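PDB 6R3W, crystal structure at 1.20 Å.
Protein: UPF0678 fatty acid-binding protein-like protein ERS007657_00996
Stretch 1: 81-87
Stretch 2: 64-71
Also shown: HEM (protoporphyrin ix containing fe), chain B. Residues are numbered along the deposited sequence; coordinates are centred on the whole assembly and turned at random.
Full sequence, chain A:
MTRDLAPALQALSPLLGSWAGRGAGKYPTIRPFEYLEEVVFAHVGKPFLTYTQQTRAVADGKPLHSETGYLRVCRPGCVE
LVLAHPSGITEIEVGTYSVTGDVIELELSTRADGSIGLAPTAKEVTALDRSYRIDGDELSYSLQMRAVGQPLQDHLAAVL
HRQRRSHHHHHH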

# COMPACT_ATOMS: atom_id res chain seq x y z
N LEU A 81 7.43 -2.37 4.42
CA LEU A 81 6.43 -1.28 4.30
C LEU A 81 5.91 -0.98 5.70
O LEU A 81 5.39 -1.88 6.35
CB LEU A 81 5.31 -1.70 3.36
CG LEU A 81 4.17 -0.69 3.19
CD1 LEU A 81 4.66 0.60 2.53
CD2 LEU A 81 3.06 -1.31 2.36
N VAL A 82 6.13 0.24 6.15
CA VAL A 82 5.90 0.67 7.54
C VAL A 82 4.85 1.77 7.53
O VAL A 82 5.13 2.82 6.95
CB VAL A 82 7.22 1.16 8.14
CG1 VAL A 82 7.06 1.54 9.60
CG2 VAL A 82 8.35 0.16 7.98
N LEU A 83 3.67 1.51 8.08
CA LEU A 83 2.52 2.43 7.89
C LEU A 83 1.79 2.70 9.20
O LEU A 83 1.62 1.82 10.04
CB LEU A 83 1.52 1.84 6.91
CG LEU A 83 1.99 1.66 5.47
CD1 LEU A 83 0.90 0.97 4.67
CD2 LEU A 83 2.40 2.98 4.84
N ALA A 84 1.28 3.93 9.29
CA ALA A 84 0.26 4.38 10.24
C ALA A 84 -1.07 4.57 9.52
O ALA A 84 -1.08 5.06 8.36
CB ALA A 84 0.70 5.66 10.89
N HIS A 85 -2.15 4.25 10.20
CA HIS A 85 -3.54 4.41 9.74
C HIS A 85 -4.31 5.26 10.73
O HIS A 85 -4.20 5.07 11.96
CB HIS A 85 -4.23 3.05 9.61
CG HIS A 85 -3.56 2.12 8.65
ND1 HIS A 85 -3.94 2.04 7.34
CD2 HIS A 85 -2.57 1.22 8.83
CE1 HIS A 85 -3.16 1.17 6.72
NE2 HIS A 85 -2.32 0.67 7.61
N PRO A 86 -5.20 6.13 10.23
CA PRO A 86 -5.94 7.03 11.11
C PRO A 86 -7.05 6.33 11.89
O PRO A 86 -7.63 6.94 12.77
CB PRO A 86 -6.53 8.06 10.13
CG PRO A 86 -6.69 7.28 8.84
CD PRO A 86 -5.46 6.40 8.80
N SER A 87 -7.28 5.05 11.56
CA SER A 87 -8.21 4.13 12.25
C SER A 87 -7.60 3.59 13.56
O SER A 87 -8.22 2.72 14.19
CB SER A 87 -8.56 3.01 11.32
OG SER A 87 -7.36 2.42 10.85
CHA HEM B . -14.27 -1.21 6.59
CHB HEM B . -12.80 1.68 3.04
CHC HEM B . -8.18 0.36 3.83
CHD HEM B . -9.64 -2.16 7.72
C1A HEM B . -14.26 -0.30 5.56
C2A HEM B . -15.41 0.40 5.08
C3A HEM B . -14.99 1.21 4.09
C4A HEM B . -13.59 1.01 3.94
CMA HEM B . -15.82 2.19 3.31
CAA HEM B . -16.83 0.25 5.60
CBA HEM B . -17.26 1.50 6.36
CGA HEM B . -16.39 1.70 7.55
O1A HEM B . -15.75 2.76 7.67
O2A HEM B . -16.35 0.83 8.45
C1B HEM B . -11.41 1.53 2.92
C2B HEM B . -10.62 2.24 1.97
C3B HEM B . -9.31 1.85 2.15
C4B HEM B . -9.32 0.92 3.29
CMB HEM B . -11.13 3.24 0.96
CAB HEM B . -8.08 2.21 1.40
CBB HEM B . -8.12 2.51 0.12
C1C HEM B . -8.17 -0.41 4.99
C2C HEM B . -7.02 -0.91 5.63
C3C HEM B . -7.43 -1.56 6.76
C4C HEM B . -8.87 -1.54 6.76
CMC HEM B . -5.63 -0.74 5.11
CAC HEM B . -6.62 -2.16 7.85
CBC HEM B . -5.55 -1.53 8.35
C1D HEM B . -11.03 -2.15 7.69
C2D HEM B . -11.86 -2.83 8.69
C3D HEM B . -13.13 -2.56 8.39
C4D HEM B . -13.11 -1.73 7.17
CMD HEM B . -11.36 -3.60 9.89
CAD HEM B . -14.27 -2.68 9.36
CBD HEM B . -15.00 -3.93 9.15
CGD HEM B . -16.12 -4.06 10.18
O1D HEM B . -16.57 -3.15 10.95
O2D HEM B . -16.57 -5.12 10.27
NA HEM B . -13.14 0.12 4.85
NB HEM B . -10.60 0.76 3.68
NC HEM B . -9.29 -0.83 5.67
ND HEM B . -11.82 -1.49 6.79
FE HEM B . -11.25 -0.44 5.23
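Stretch 2 (64-71) LHSETGYL

Stretch 2 lies alongside stretch 1 as its antiparallel neighbor in a β-sheet, joined by four backbone hydrogen bonds and, toward the heme, by a further bond between two histidine side chains. All of 64-71 belongs to a strand that begins earlier in the chain and continues later; it runs against a strand that enters from earlier in the chain and includes Leu 81 to Ala 84. The N-to-C directions of the two differ by 148°, well short of an exact 180°, as expected of twisted strands, and the axes approach to 4.6 Å.

The register illustrates the alternation typical of antiparallel pairing. Val 82 and Tyr 70 form one hydrogen-bonded pair: Val 82 N donates to Tyr 70 O at 2.9 Å, and Tyr 70 N donates to Val 82 O, also at 2.9 Å. Two residues along, Ala 84 N reaches Thr 68 O at 2.9 Å and almost straight, whereas the return bond from Thr 68 N to Ala 84 O is longer, at 3.2 Å. Alternating with these wide pairs are the narrow ones, Leu 83 with Gly 69 between them and Leu 81 with Leu 71 beyond Val 82 and Tyr 70, each with its two CA atoms 4.5 Å apart. Here the CA hydrogens turn inward to the carbonyls: Gly 69 CA lies 3.2 Å from Val 82 O, and Leu 83 CA 3.4 Å from Thr 68 O. Gly 69, with phi 161° and psi -139°, adopts a backbone in which an ideal CB would fall only 1.8 Å from Val 82 O, a clash that glycine avoids.

Side chains follow the same alternation. Val 82, Ala 84, Thr 68 and Tyr 70 share one face of the sheet, with Ala 84 CB 4.4 Å from Thr 68 CG2. On the other face Leu 81 CB packs 4.0 Å from Leu 71 CD1, both leucines having chi1 t and chi2 p. Leu 83 CD1 comes within 3.9 Å of Glu 67 CD.

Toward the start of stretch 2, side chains add to the backbone pairing. His 85 ND1 and His 65 NE2 are hydrogen-bonded at 2.8 Å, an arrangement in which either nitrogen could be the donor. The rings meet rim to rim, their planes inclined by 36°, and each has a heme atom over one face. Glu 67 OE1 approaches the edge of the His 85 ring, 3.1 Å from His 85 CE1. After His 85, Pro 86 turns toward stretch 2, placing its CD 3.0 Å from Ser 66 O and its CG 3.5 Å from Ser 66 OG.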

# COMPACT_ATOMS: atom_id res chain seq x y z
N LEU A 64 -12.22 9.13 2.99
CA LEU A 64 -12.41 7.79 3.56
C LEU A 64 -11.15 7.44 4.36
O LEU A 64 -10.85 8.16 5.31
CB LEU A 64 -12.75 6.82 2.42
CG LEU A 64 -14.09 7.08 1.73
CD1 LEU A 64 -14.31 6.13 0.57
CD2 LEU A 64 -15.26 6.97 2.72
N HIS A 65 -10.32 6.58 3.83
CA HIS A 65 -9.09 6.08 4.46
C HIS A 65 -7.89 6.93 3.99
O HIS A 65 -7.88 7.40 2.83
CB HIS A 65 -8.91 4.59 4.10
CG HIS A 65 -7.66 3.98 4.63
ND1 HIS A 65 -6.52 3.82 3.86
CD2 HIS A 65 -7.37 3.48 5.85
CE1 HIS A 65 -5.61 3.18 4.58
NE2 HIS A 65 -6.11 2.99 5.82
N SER A 66 -6.86 7.00 4.81
CA SER A 66 -5.53 7.45 4.38
C SER A 66 -4.51 6.53 5.05
O SER A 66 -4.88 5.79 5.97
CB SER A 66 -5.30 8.90 4.69
OG SER A 66 -5.37 9.10 6.10
N GLU A 67 -3.28 6.55 4.58
CA GLU A 67 -2.16 5.89 5.27
C GLU A 67 -0.90 6.65 4.93
O GLU A 67 -0.86 7.34 3.90
CB GLU A 67 -2.10 4.40 4.92
CG GLU A 67 -2.04 4.13 3.42
CD GLU A 67 -2.16 2.67 3.00
OE1 GLU A 67 -2.88 1.90 3.70
OE2 GLU A 67 -1.62 2.31 1.93
N THR A 68 0.10 6.49 5.75
CA THR A 68 1.35 7.24 5.60
C THR A 68 2.49 6.42 6.20
O THR A 68 2.29 5.80 7.27
CB THR A 68 1.22 8.64 6.21
OG1 THR A 68 2.40 9.37 5.90
CG2 THR A 68 0.95 8.61 7.70
N GLY A 69 3.66 6.51 5.61
CA GLY A 69 4.85 5.86 6.14
C GLY A 69 5.91 5.71 5.11
O GLY A 69 6.19 6.70 4.38
N TYR A 70 6.58 4.57 5.11
CA TYR A 70 7.87 4.40 4.43
C TYR A 70 7.93 3.02 3.79
O TYR A 70 7.45 2.04 4.36
CB TYR A 70 9.02 4.59 5.42
CG TYR A 70 8.90 5.87 6.20
CD1 TYR A 70 9.31 7.08 5.66
CD2 TYR A 70 8.32 5.90 7.46
CE1 TYR A 70 9.11 8.28 6.33
CE2 TYR A 70 8.15 7.08 8.16
CZ TYR A 70 8.54 8.27 7.59
OH TYR A 70 8.37 9.42 8.31
N LEU A 71 8.55 2.96 2.62
CA LEU A 71 8.91 1.69 1.96
C LEU A 71 10.43 1.58 1.99
O LEU A 71 11.10 2.28 1.24
CB LEU A 71 8.33 1.68 0.55
CG LEU A 71 8.50 0.37 -0.22
CD1 LEU A 71 7.90 -0.82 0.50
CD2 LEU A 71 7.90 0.49 -1.60
O HOH W 1 -11.06 1.27 6.51